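Local coordinates for D-alanyl-lipoteichoic acid synthetase (Streptococcus pneumoniae, PDB 3BMA), which probably takes part in the D-alanylation of lipoteichoic acid during cell wall biogenesis, as a DltD-family protein of the SGNH-hydrolase clan, at residues Q141-Y145 / E381-S385; F220-E226 / L358-K362; V229-A233 / G353-W357; K320-Q324 / W388-D392. The protein carries 1 engineered substitution. One frame throughout, in Å; residues are numbered along the deposited sequence. Where two conformers were deposited one is given.

Contact 1: Q141-Y145 / E381-S385; sequences QASQY and ERFFS
This is a helix-to-loop packing contact: the first turn of helix 141-153 receives an aromatic side chain from the loop ahead of helix 386-389. Residues 141-145 are regular helix; 381-384 coil with helix-like backbone angles but lack the repeating i to i+4 bonds, and S385 N-caps helix 386-389. Q141 faces E381 (CA to CA 7.5 Å) and Y145 faces F384 (7.4 Å). F384 (chi1 m) lies across the helix turn, suited to this by its broad apolar ring: CD1 is 3.7 Å from Q141 CG, CZ 3.9 Å from A142 CA, and CD2 3.9 Å from Y145 CG. The Y145 and F384 rings meet obliquely, centroids 5.6 Å apart, planes at 43°. Small A142 lets the ring approach the backbone. Water 1 accepts from Q141 N (3.1 Å) and donates to E381 OE2 (2.8 Å); water 2, 2.9 Å from A142 N, bonds E381 OE2 only weakly, at 3.4 Å. Helix 274-287 borders both segments, touching Y145 and F384 and taking the Y145 hydroxyl through D277.

Contact 2: F220-E226 / L358-K362; sequences FSYQAIE and LAFDK
Helix 355-369 supplies residues 358-362, one regular turn with K362 N bonded to L358 O at 3.2 Å. It runs nearly antiparallel to the start of helix 222-235: the short axes make 162° and approach to 11.5 Å, wide enough for large side chains to fill the gap. S221 is the N-cap of the latter helix, its OG accepting from A224 N at 3.1 Å. L358 (mt rotamer) stands opposite Y222, CA to CA 7.1 Å, and its branched end fits between helix residues: CD2 lies 3.8 Å from I225 CG2 and 4.0 Å from Y222 CD2, and CD1 3.9 Å from E226 CB. Next to take part is D361, whose OD2 accepts a weak hydrogen bond from Y222 OH at 2.8 Å; its OD1 forms a salt bridge with R69. K362, long and extended beyond chi1 m, lays its aliphatic part over the Y222 ring (chi1 m) in a CH-pi contact, CG 3.8 Å from the centroid, while NZ reaches water 3 at 2.9 Å, which also donates to E226 OE2 at 2.8 Å. Helix 60-66 packs on this helix pair through L63, which touches D361, and the nearby Y67 meets F220 edge-to-face.

Contact 3: V229-A233 / G353-W357; sequences VKADA and GWLGW
V229 opens the contact from the middle of helix 222-235, its CA 6.0 Å from that of W354, the closest CA pair. V229 CG1 (chi1 t) sits 3.8 Å from both W354 CB and L355 CD1; a compact beta-branched side chain suits so close an approach. K230 points its CA-to-CB bond away, yet its CD comes 4.0 Å from L355 CD2. One turn after V229, D232 (chi1 t) brings OD2 to 3.2 Å from W354 NE1 and accepts its hydrogen bond. A233, whose N bonds V229 O at 3.1 Å, places CB over the five-membered ring of W354, 3.7 Å from the centroid and 12° off the normal, a CH-pi contact possible because the methyl is small. W354 (chi1 m) has positive phi (54/-110) in the loop leading into helix 355-369, and G356 N bonds G353 O at 2.9 Å. K347 makes a cation-pi contact with the same indole. One helix thus packs alanine on the face of the indole and satisfies its polar edge with aspartate.

Contact 4: K320-Q324 / W388-D392; sequences KIRYQ and WATYD
An extended lysine and a tryptophan join helix 311-326 to the end of helix 386-389. K320 is t at all four chi angles, so its chain runs straight across the W388 indole: CE lies 4.0 Å from the six-membered ring's centroid (CH-pi) and NZ 5.0 Å from it, 12° off the normal (cation-pi). Beyond the ring, K320 NZ donates to W388 O at 2.8 Å and to Y391 O at 3.0 Å. W388 (chi1 t, chi2 -113°) turns its indole toward 320-324; between the two segments the nearest CA atoms are those of K320 and Y391, 8.7 Å apart. Q324 (chi1 and chi2 t) brings OE1 to 3.2 Å from W388 NE1 and accepts its hydrogen bond, while Y323 (chi1 t) sets CD2 3.7 Å from W388 CH2. K320 NZ also bonds L270 O, and Q324 NE2 bonds Y275 O. A buried ammonium is therefore paid for by carbonyl oxygens and an aromatic face, tying the helix end by polar bonds.

From the N terminus, the chain first passes through three strands of the parallel sheet, then reaches helix 141-153, where contact 1 opens a loop closed only at 381-385. Inside it, helix 222-235 begins contact 2 and then contact 3; because the helices are nearly antiparallel, the later part of this helix meets the earlier part of 355-369, so contact 3 nests within contact 2, touching it through E226 and L355. Contact 4 starts at 320-324 and ends at 388-392, crossing all three others. Contacts 1 and 4 adjoin, F383 packing on W388, Y323 and Q324, and fasten the C-terminal region; contacts 2 and 3 lie across the chain's centre from contact 1, centres about 40 Å away.

Contact 1: Q141-Y145 / E381-S385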
loop_
_atom_site.group_PDB
_atom_site.type_symbol
_atom_site.label_atom_id
_atom_site.label_comp_id
_atom_site.label_asym_id
_atom_site.label_seq_id
_atom_site.Cartn_x
_atom_site.Cartn_y
_atom_site.Cartn_z
ATOM N N GLN C 141 6.883 27.090 -6.546
ATOM C CA GLN C 141 6.208 28.202 -5.878
ATOM C C GLN C 141 4.705 28.198 -6.167
ATOM O O GLN C 141 3.909 28.633 -5.337
ATOM C CB GLN C 141 6.836 29.532 -6.312
ATOM C CG GLN C 141 6.455 30.755 -5.470
ATOM C CD GLN C 141 6.955 30.684 -4.036
ATOM O OE1 GLN C 141 8.060 30.206 -3.769
ATOM N NE2 GLN C 141 6.140 31.170 -3.104
ATOM N N ALA C 142 4.327 27.706 -7.345
ATOM C CA ALA C 142 2.921 27.555 -7.711
ATOM C C ALA C 142 2.202 26.537 -6.817
ATOM O O ALA C 142 1.060 26.759 -6.423
ATOM C CB ALA C 142 2.788 27.174 -9.178
ATOM N N SER C 143 2.885 25.439 -6.489
ATOM C CA SER C 143 2.323 24.397 -5.627
ATOM C C SER C 143 2.233 24.852 -4.175
ATOM O O SER C 143 1.271 24.531 -3.484
ATOM C CB SER C 143 3.144 23.106 -5.722
ATOM O OG SER C 143 4.204 23.083 -4.777
ATOM N N GLN C 144 3.243 25.596 -3.726
ATOM C CA GLN C 144 3.297 26.111 -2.361
ATOM C C GLN C 144 2.236 27.186 -2.118
ATOM O O GLN C 144 1.612 27.217 -1.056
ATOM C CB GLN C 144 4.700 26.650 -2.052
ATOM C CG GLN C 144 4.947 27.028 -0.586
ATOM C CD GLN C 144 4.668 28.492 -0.284
ATOM O OE1 GLN C 144 5.121 29.387 -1.001
ATOM N NE2 GLN C 144 3.924 28.742 0.788
ATOM N N TYR C 145 2.039 28.059 -3.105
ATOM C CA TYR C 145 1.060 29.133 -2.987
ATOM C C TYR C 145 -0.379 28.606 -3.020
ATOM O O TYR C 145 -1.220 29.040 -2.228
ATOM C CB TYR C 145 1.276 30.230 -4.055
ATOM C CG TYR C 145 0.189 31.279 -4.018
ATOM C CD1 TYR C 145 0.176 32.260 -3.028
ATOM C CD2 TYR C 145 -0.857 31.258 -4.941
ATOM C CE1 TYR C 145 -0.838 33.203 -2.974
ATOM C CE2 TYR C 145 -1.872 32.193 -4.894
ATOM C CZ TYR C 145 -1.860 33.157 -3.910
ATOM O OH TYR C 145 -2.880 34.080 -3.860
ATOM N N GLU C 381 8.344 35.342 -10.473
ATOM C CA GLU C 381 7.800 34.721 -9.273
ATOM C C GLU C 381 7.441 35.751 -8.196
ATOM O O GLU C 381 6.811 35.417 -7.192
ATOM C CB GLU C 381 8.792 33.689 -8.731
ATOM C CG GLU C 381 8.182 32.322 -8.449
ATOM C CD GLU C 381 8.182 31.388 -9.661
ATOM O OE1 GLU C 381 7.599 31.736 -10.714
ATOM O OE2 GLU C 381 8.757 30.284 -9.548
ATOM N N ARG C 382 7.839 37.004 -8.417
ATOM C CA ARG C 382 7.516 38.101 -7.502
ATOM C C ARG C 382 6.043 38.516 -7.596
ATOM O O ARG C 382 5.545 39.251 -6.745
ATOM C CB ARG C 382 8.437 39.302 -7.740
ATOM C CG ARG C 382 9.780 39.192 -7.035
ATOM C CD ARG C 382 10.824 40.104 -7.658
ATOM N NE ARG C 382 12.148 39.891 -7.070
ATOM C CZ ARG C 382 13.283 40.403 -7.543
ATOM N NH1 ARG C 382 13.281 41.169 -8.628
ATOM N NH2 ARG C 382 14.430 40.144 -6.928
ATOM N N PHE C 383 5.351 38.025 -8.623
ATOM C CA PHE C 383 3.914 38.232 -8.767
ATOM C C PHE C 383 3.098 37.347 -7.817
ATOM O O PHE C 383 1.898 37.567 -7.643
ATOM C CB PHE C 383 3.470 38.008 -10.215
ATOM C CG PHE C 383 3.987 39.038 -11.187
ATOM C CD1 PHE C 383 4.467 38.653 -12.431
ATOM C CD2 PHE C 383 3.989 40.389 -10.864
ATOM C CE1 PHE C 383 4.938 39.599 -13.336
ATOM C CE2 PHE C 383 4.457 41.340 -11.761
ATOM C CZ PHE C 383 4.933 40.943 -12.997
ATOM N N PHE C 384 3.750 36.349 -7.218
ATOM C CA PHE C 384 3.157 35.539 -6.150
ATOM C C PHE C 384 3.193 36.243 -4.793
ATOM O O PHE C 384 2.439 35.882 -3.885
ATOM C CB PHE C 384 3.880 34.190 -6.017
ATOM C CG PHE C 384 3.456 33.159 -7.025
ATOM C CD1 PHE C 384 4.384 32.607 -7.903
ATOM C CD2 PHE C 384 2.137 32.727 -7.087
ATOM C CE1 PHE C 384 4.003 31.645 -8.831
ATOM C CE2 PHE C 384 1.743 31.776 -8.019
ATOM C CZ PHE C 384 2.677 31.230 -8.889
ATOM N N SER C 385 4.073 37.235 -4.662
ATOM C CA SER C 385 4.333 37.897 -3.380
ATOM C C SER C 385 3.237 38.868 -2.947
ATOM O O SER C 385 2.441 39.337 -3.761
ATOM C CB SER C 385 5.678 38.629 -3.415
ATOM O OG SER C 385 5.566 39.861 -4.108
HETATM O O HOH W 1 9.375 27.826 -8.307
HETATM O O HOH W 2 6.053 28.210 -9.640
#

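Contact 2: F220-E226 / L358-K362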
loop_
_atom_site.group_PDB
_atom_site.type_symbol
_atom_site.label_atom_id
_atom_site.label_comp_id
_atom_site.label_asym_id
_atom_site.label_seq_id
_atom_site.Cartn_x
_atom_site.Cartn_y
_atom_site.Cartn_z
ATOM N N PHE C 220 -22.463 36.106 -43.189
ATOM C CA PHE C 220 -21.776 36.782 -42.091
ATOM C C PHE C 220 -21.264 38.169 -42.460
ATOM O O PHE C 220 -20.465 38.323 -43.388
ATOM C CB PHE C 220 -20.626 35.923 -41.543
ATOM C CG PHE C 220 -19.879 36.564 -40.400
ATOM C CD1 PHE C 220 -20.413 36.559 -39.116
ATOM C CD2 PHE C 220 -18.641 37.170 -40.608
ATOM C CE1 PHE C 220 -19.736 37.153 -38.061
ATOM C CE2 PHE C 220 -17.957 37.767 -39.558
ATOM C CZ PHE C 220 -18.507 37.757 -38.282
ATOM N N SER C 221 -21.744 39.165 -41.719
ATOM C CA SER C 221 -21.166 40.507 -41.712
ATOM C C SER C 221 -21.468 41.159 -40.365
ATOM O O SER C 221 -22.582 41.040 -39.849
ATOM C CB SER C 221 -21.697 41.359 -42.876
ATOM O OG SER C 221 -22.556 42.397 -42.435
ATOM N N TYR C 222 -20.469 41.838 -39.805
ATOM C CA TYR C 222 -20.588 42.476 -38.493
ATOM C C TYR C 222 -21.635 43.586 -38.442
ATOM O O TYR C 222 -22.297 43.756 -37.425
ATOM C CB TYR C 222 -19.238 43.024 -38.030
ATOM C CG TYR C 222 -18.289 41.979 -37.494
ATOM C CD1 TYR C 222 -17.198 41.551 -38.247
ATOM C CD2 TYR C 222 -18.478 41.419 -36.230
ATOM C CE1 TYR C 222 -16.317 40.595 -37.760
ATOM C CE2 TYR C 222 -17.605 40.461 -35.732
ATOM C CZ TYR C 222 -16.527 40.052 -36.503
ATOM O OH TYR C 222 -15.658 39.103 -36.019
ATOM N N GLN C 223 -21.777 44.330 -39.537
ATOM C CA GLN C 223 -22.735 45.437 -39.605
ATOM C C GLN C 223 -24.189 44.959 -39.708
ATOM O O GLN C 223 -25.085 45.578 -39.129
ATOM C CB GLN C 223 -22.390 46.388 -40.761
ATOM C CG GLN C 223 -23.058 47.763 -40.680
ATOM C CD GLN C 223 -22.693 48.530 -39.415
ATOM O OE1 GLN C 223 -21.520 48.792 -39.146
ATOM N NE2 GLN C 223 -23.705 48.897 -38.635
ATOM N N ALA C 224 -24.413 43.865 -40.438
ATOM C CA ALA C 224 -25.753 43.286 -40.587
ATOM C C ALA C 224 -26.239 42.666 -39.283
ATOM O O ALA C 224 -27.409 42.815 -38.922
ATOM C CB ALA C 224 -25.788 42.263 -41.714
ATOM N N ILE C 225 -25.335 41.981 -38.581
ATOM C CA ILE C 225 -25.633 41.410 -37.267
ATOM C C ILE C 225 -25.906 42.529 -36.260
ATOM O O ILE C 225 -26.852 42.431 -35.472
ATOM C CB ILE C 225 -24.506 40.459 -36.776
ATOM C CG1 ILE C 225 -24.423 39.231 -37.686
ATOM C CG2 ILE C 225 -24.737 40.011 -35.321
ATOM C CD1 ILE C 225 -23.124 38.475 -37.567
ATOM N N GLU C 226 -25.111 43.600 -36.335
ATOM C CA GLU C 226 -25.275 44.777 -35.475
ATOM C C GLU C 226 -26.675 45.377 -35.565
ATOM O O GLU C 226 -27.204 45.827 -34.557
ATOM C CB GLU C 226 -24.205 45.844 -35.760
ATOM C CG GLU C 226 -24.202 47.013 -34.770
ATOM C CD GLU C 226 -22.939 47.847 -34.820
ATOM O OE1 GLU C 226 -23.014 49.002 -35.292
ATOM O OE2 GLU C 226 -21.876 47.350 -34.384
ATOM N N LEU C 358 -19.771 41.770 -30.206
ATOM C CA LEU C 358 -19.310 41.963 -31.578
ATOM C C LEU C 358 -17.894 42.513 -31.624
ATOM O O LEU C 358 -17.112 42.146 -32.506
ATOM C CB LEU C 358 -20.270 42.867 -32.346
ATOM C CG LEU C 358 -21.618 42.239 -32.707
ATOM C CD1 LEU C 358 -22.496 43.266 -33.379
ATOM C CD2 LEU C 358 -21.441 41.010 -33.602
ATOM N N ALA C 359 -17.573 43.383 -30.668
ATOM C CA ALA C 359 -16.213 43.882 -30.485
ATOM C C ALA C 359 -15.304 42.762 -29.987
ATOM O O ALA C 359 -14.152 42.657 -30.413
ATOM C CB ALA C 359 -16.205 45.045 -29.507
ATOM N N PHE C 360 -15.847 41.944 -29.083
ATOM C CA PHE C 360 -15.214 40.730 -28.556
ATOM C C PHE C 360 -14.834 39.799 -29.711
ATOM O O PHE C 360 -13.683 39.365 -29.808
ATOM C CB PHE C 360 -16.183 40.057 -27.563
ATOM C CG PHE C 360 -15.738 38.715 -27.037
ATOM C CD1 PHE C 360 -15.010 38.625 -25.855
ATOM C CD2 PHE C 360 -16.109 37.534 -27.684
ATOM C CE1 PHE C 360 -14.624 37.383 -25.347
ATOM C CE2 PHE C 360 -15.716 36.288 -27.186
ATOM C CZ PHE C 360 -14.974 36.215 -26.013
ATOM N N ASP C 361 -15.800 39.534 -30.593
ATOM C CA ASP C 361 -15.605 38.662 -31.755
ATOM C C ASP C 361 -14.508 39.136 -32.718
ATOM O O ASP C 361 -13.753 38.320 -33.243
ATOM C CB ASP C 361 -16.923 38.484 -32.512
ATOM C CG ASP C 361 -16.913 37.275 -33.424
ATOM O OD1 ASP C 361 -16.469 36.194 -32.984
ATOM O OD2 ASP C 361 -17.359 37.399 -34.580
ATOM N N LYS C 362 -14.410 40.450 -32.920
ATOM C CA LYS C 362 -13.426 41.045 -33.835
ATOM C C LYS C 362 -11.967 40.825 -33.416
ATOM O O LYS C 362 -11.062 40.907 -34.248
ATOM C CB LYS C 362 -13.693 42.545 -34.025
ATOM C CG LYS C 362 -14.885 42.867 -34.917
ATOM C CD LYS C 362 -15.311 44.319 -34.772
ATOM C CE LYS C 362 -16.707 44.547 -35.326
ATOM N NZ LYS C 362 -17.296 45.832 -34.860
HETATM O O HOH W 3 -20.053 45.550 -35.553
#

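Contact 3: V229-A233 / G353-W357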
loop_
_atom_site.group_PDB
_atom_site.type_symbol
_atom_site.label_atom_id
_atom_site.label_comp_id
_atom_site.label_asym_id
_atom_site.label_seq_id
_atom_site.Cartn_x
_atom_site.Cartn_y
_atom_site.Cartn_z
ATOM N N VAL C 229 -28.958 42.992 -33.556
ATOM C CA VAL C 229 -28.593 43.031 -32.141
ATOM C C VAL C 229 -28.919 44.402 -31.506
ATOM O O VAL C 229 -29.250 44.477 -30.317
ATOM C CB VAL C 229 -27.109 42.589 -31.941
ATOM C CG1 VAL C 229 -26.674 42.729 -30.516
ATOM C CG2 VAL C 229 -26.933 41.136 -32.361
ATOM N N LYS C 230 -28.853 45.464 -32.314
ATOM C CA LYS C 230 -29.237 46.827 -31.902
ATOM C C LYS C 230 -30.716 46.903 -31.535
ATOM O O LYS C 230 -31.080 47.548 -30.554
ATOM C CB LYS C 230 -28.962 47.826 -33.034
ATOM C CG LYS C 230 -28.867 49.293 -32.635
ATOM C CD LYS C 230 -27.415 49.738 -32.544
ATOM C CE LYS C 230 -27.225 51.164 -33.048
ATOM N NZ LYS C 230 -27.780 52.188 -32.123
ATOM N N ALA C 231 -31.554 46.242 -32.337
ATOM C CA ALA C 231 -33.009 46.261 -32.167
ATOM C C ALA C 231 -33.466 45.446 -30.961
ATOM O O ALA C 231 -34.472 45.774 -30.331
ATOM C CB ALA C 231 -33.699 45.769 -33.436
ATOM N N ASP C 232 -32.724 44.382 -30.661
ATOM C CA ASP C 232 -32.965 43.547 -29.487
ATOM C C ASP C 232 -32.608 44.310 -28.211
ATOM O O ASP C 232 -33.324 44.238 -27.213
ATOM C CB ASP C 232 -32.143 42.253 -29.591
ATOM C CG ASP C 232 -32.391 41.292 -28.432
ATOM O OD1 ASP C 232 -33.564 41.105 -28.040
ATOM O OD2 ASP C 232 -31.406 40.709 -27.924
ATOM N N ALA C 233 -31.507 45.055 -28.271
ATOM C CA ALA C 233 -30.994 45.810 -27.133
ATOM C C ALA C 233 -31.839 47.042 -26.792
ATOM O O ALA C 233 -31.989 47.376 -25.619
ATOM C CB ALA C 233 -29.543 46.202 -27.373
ATOM N N GLY C 353 -22.112 42.245 -23.358
ATOM C CA GLY C 353 -23.317 41.761 -24.000
ATOM C C GLY C 353 -23.615 42.560 -25.246
ATOM O O GLY C 353 -23.035 43.631 -25.461
ATOM N N TRP C 354 -24.521 42.018 -26.057
ATOM C CA TRP C 354 -25.038 42.658 -27.268
ATOM C C TRP C 354 -23.952 43.111 -28.250
ATOM O O TRP C 354 -23.287 42.278 -28.865
ATOM C CB TRP C 354 -26.013 43.798 -26.922
ATOM C CG TRP C 354 -27.338 43.342 -26.354
ATOM C CD1 TRP C 354 -28.209 42.447 -26.911
ATOM C CD2 TRP C 354 -27.952 43.789 -25.136
ATOM N NE1 TRP C 354 -29.319 42.298 -26.111
ATOM C CE2 TRP C 354 -29.188 43.112 -25.016
ATOM C CE3 TRP C 354 -27.575 44.698 -24.132
ATOM C CZ2 TRP C 354 -30.049 43.307 -23.932
ATOM C CZ3 TRP C 354 -28.432 44.893 -23.054
ATOM C CH2 TRP C 354 -29.658 44.199 -22.966
ATOM N N LEU C 355 -23.773 44.422 -28.388
ATOM C CA LEU C 355 -22.766 44.985 -29.292
ATOM C C LEU C 355 -21.344 44.780 -28.767
ATOM O O LEU C 355 -20.390 44.762 -29.543
ATOM C CB LEU C 355 -23.042 46.473 -29.562
ATOM C CG LEU C 355 -23.801 46.906 -30.828
ATOM C CD1 LEU C 355 -25.124 46.176 -31.036
ATOM C CD2 LEU C 355 -24.030 48.415 -30.814
ATOM N N GLY C 356 -21.217 44.606 -27.452
ATOM C CA GLY C 356 -19.934 44.290 -26.818
ATOM C C GLY C 356 -19.400 42.917 -27.185
ATOM O O GLY C 356 -18.192 42.691 -27.157
ATOM N N TRP C 357 -20.305 42.001 -27.525
ATOM C CA TRP C 357 -19.933 40.688 -28.042
ATOM C C TRP C 357 -19.343 40.765 -29.446
ATOM O O TRP C 357 -18.529 39.920 -29.834
ATOM C CB TRP C 357 -21.137 39.747 -28.066
ATOM C CG TRP C 357 -21.500 39.074 -26.754
ATOM C CD1 TRP C 357 -22.759 38.910 -26.256
ATOM C CD2 TRP C 357 -20.612 38.458 -25.798
ATOM N NE1 TRP C 357 -22.717 38.244 -25.057
ATOM C CE2 TRP C 357 -21.414 37.956 -24.750
ATOM C CE3 TRP C 357 -19.222 38.288 -25.723
ATOM C CZ2 TRP C 357 -20.875 37.298 -23.641
ATOM C CZ3 TRP C 357 -18.687 37.631 -24.619
ATOM C CH2 TRP C 357 -19.513 37.144 -23.595
#

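Contact 4: K320-Q324 / W388-D392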
loop_
_atom_site.group_PDB
_atom_site.type_symbol
_atom_site.label_atom_id
_atom_site.label_comp_id
_atom_site.label_asym_id
_atom_site.label_seq_id
_atom_site.Cartn_x
_atom_site.Cartn_y
_atom_site.Cartn_z
ATOM N N LYS C 320 -1.999 47.659 -14.135
ATOM C CA LYS C 320 -1.354 46.709 -13.226
ATOM C C LYS C 320 -1.521 45.269 -13.717
ATOM O O LYS C 320 -0.597 44.449 -13.590
ATOM C CB LYS C 320 -1.901 46.859 -11.802
ATOM C CG LYS C 320 -1.001 46.249 -10.748
ATOM C CD LYS C 320 -1.566 46.355 -9.351
ATOM C CE LYS C 320 -0.906 45.316 -8.460
ATOM N NZ LYS C 320 -1.193 45.506 -7.018
ATOM N N ILE C 321 -2.698 44.987 -14.282
ATOM C CA ILE C 321 -3.017 43.692 -14.882
ATOM C C ILE C 321 -2.168 43.452 -16.133
ATOM O O ILE C 321 -1.486 42.428 -16.235
ATOM C CB ILE C 321 -4.547 43.566 -15.195
ATOM C CG1 ILE C 321 -5.332 43.356 -13.895
ATOM C CG2 ILE C 321 -4.834 42.401 -16.150
ATOM C CD1 ILE C 321 -6.816 43.663 -13.985
ATOM N N ARG C 322 -2.198 44.418 -17.054
ATOM C CA ARG C 322 -1.458 44.353 -18.313
ATOM C C ARG C 322 0.044 44.182 -18.112
ATOM O O ARG C 322 0.685 43.476 -18.880
ATOM C CB ARG C 322 -1.735 45.589 -19.168
ATOM C CG ARG C 322 -3.102 45.607 -19.864
ATOM C CD ARG C 322 -3.171 46.753 -20.866
ATOM N NE ARG C 322 -2.321 46.499 -22.028
ATOM C CZ ARG C 322 -2.755 46.416 -23.284
ATOM N NH1 ARG C 322 -4.034 46.597 -23.568
ATOM N NH2 ARG C 322 -1.901 46.169 -24.264
ATOM N N TYR C 323 0.595 44.809 -17.075
ATOM C CA TYR C 323 2.015 44.657 -16.765
ATOM C C TYR C 323 2.374 43.226 -16.374
ATOM O O TYR C 323 3.384 42.699 -16.831
ATOM C CB TYR C 323 2.471 45.633 -15.681
ATOM C CG TYR C 323 3.945 45.499 -15.353
ATOM C CD1 TYR C 323 4.922 45.975 -16.234
ATOM C CD2 TYR C 323 4.365 44.883 -14.172
ATOM C CE1 TYR C 323 6.273 45.843 -15.947
ATOM C CE2 TYR C 323 5.718 44.747 -13.875
ATOM C CZ TYR C 323 6.665 45.231 -14.764
ATOM O OH TYR C 323 8.001 45.099 -14.476
ATOM N N GLN C 324 1.539 42.608 -15.540
ATOM C CA GLN C 324 1.733 41.219 -15.113
ATOM C C GLN C 324 1.715 40.260 -16.303
ATOM O O GLN C 324 2.524 39.334 -16.378
ATOM C CB GLN C 324 0.667 40.817 -14.092
ATOM C CG GLN C 324 0.970 39.505 -13.366
ATOM C CD GLN C 324 0.027 39.221 -12.211
ATOM O OE1 GLN C 324 -0.888 39.998 -11.922
ATOM N NE2 GLN C 324 0.250 38.099 -11.539
ATOM N N TRP C 388 3.590 42.450 -4.522
ATOM C CA TRP C 388 2.855 42.680 -5.760
ATOM C C TRP C 388 1.365 42.828 -5.508
ATOM O O TRP C 388 0.708 43.664 -6.129
ATOM C CB TRP C 388 3.105 41.566 -6.786
ATOM C CG TRP C 388 2.317 41.762 -8.051
ATOM C CD1 TRP C 388 1.303 40.975 -8.513
ATOM C CD2 TRP C 388 2.448 42.842 -8.990
ATOM N NE1 TRP C 388 0.809 41.483 -9.691
ATOM C CE2 TRP C 388 1.492 42.628 -10.006
ATOM C CE3 TRP C 388 3.293 43.961 -9.078
ATOM C CZ2 TRP C 388 1.356 43.488 -11.099
ATOM C CZ3 TRP C 388 3.152 44.820 -10.160
ATOM C CH2 TRP C 388 2.191 44.576 -11.158
ATOM N N ALA C 389 0.851 42.019 -4.583
ATOM C CA ALA C 389 -0.573 41.969 -4.265
ATOM C C ALA C 389 -1.127 43.321 -3.823
ATOM O O ALA C 389 -2.254 43.680 -4.169
ATOM C CB ALA C 389 -0.830 40.920 -3.197
ATOM N N THR C 390 -0.314 44.070 -3.079
ATOM C CA THR C 390 -0.735 45.343 -2.498
ATOM C C THR C 390 -0.051 46.567 -3.128
ATOM O O THR C 390 -0.101 47.662 -2.562
ATOM C CB THR C 390 -0.491 45.353 -0.974
ATOM O OG1 THR C 390 0.890 45.078 -0.710
ATOM C CG2 THR C 390 -1.353 44.309 -0.279
ATOM N N TYR C 391 0.566 46.384 -4.297
ATOM C CA TYR C 391 1.349 47.441 -4.946
ATOM C C TYR C 391 0.501 48.573 -5.537
ATOM O O TYR C 391 -0.353 48.343 -6.398
ATOM C CB TYR C 391 2.279 46.855 -6.014
ATOM C CG TYR C 391 3.296 47.842 -6.545
ATOM C CD1 TYR C 391 4.379 48.248 -5.761
ATOM C CD2 TYR C 391 3.178 48.370 -7.831
ATOM C CE1 TYR C 391 5.315 49.157 -6.242
ATOM C CE2 TYR C 391 4.110 49.279 -8.323
ATOM C CZ TYR C 391 5.176 49.666 -7.523
ATOM O OH TYR C 391 6.102 50.562 -8.003
ATOM N N ASP C 392 0.775 49.792 -5.067
ATOM C CA ASP C 392 0.011 50.998 -5.403
ATOM C C ASP C 392 0.558 51.759 -6.603
ATOM O O ASP C 392 -0.186 52.091 -7.528
ATOM C CB ASP C 392 0.029 51.972 -4.220
ATOM C CG ASP C 392 -0.801 51.504 -3.059
ATOM O OD1 ASP C 392 -2.038 51.434 -3.206
ATOM O OD2 ASP C 392 -0.211 51.234 -1.990
#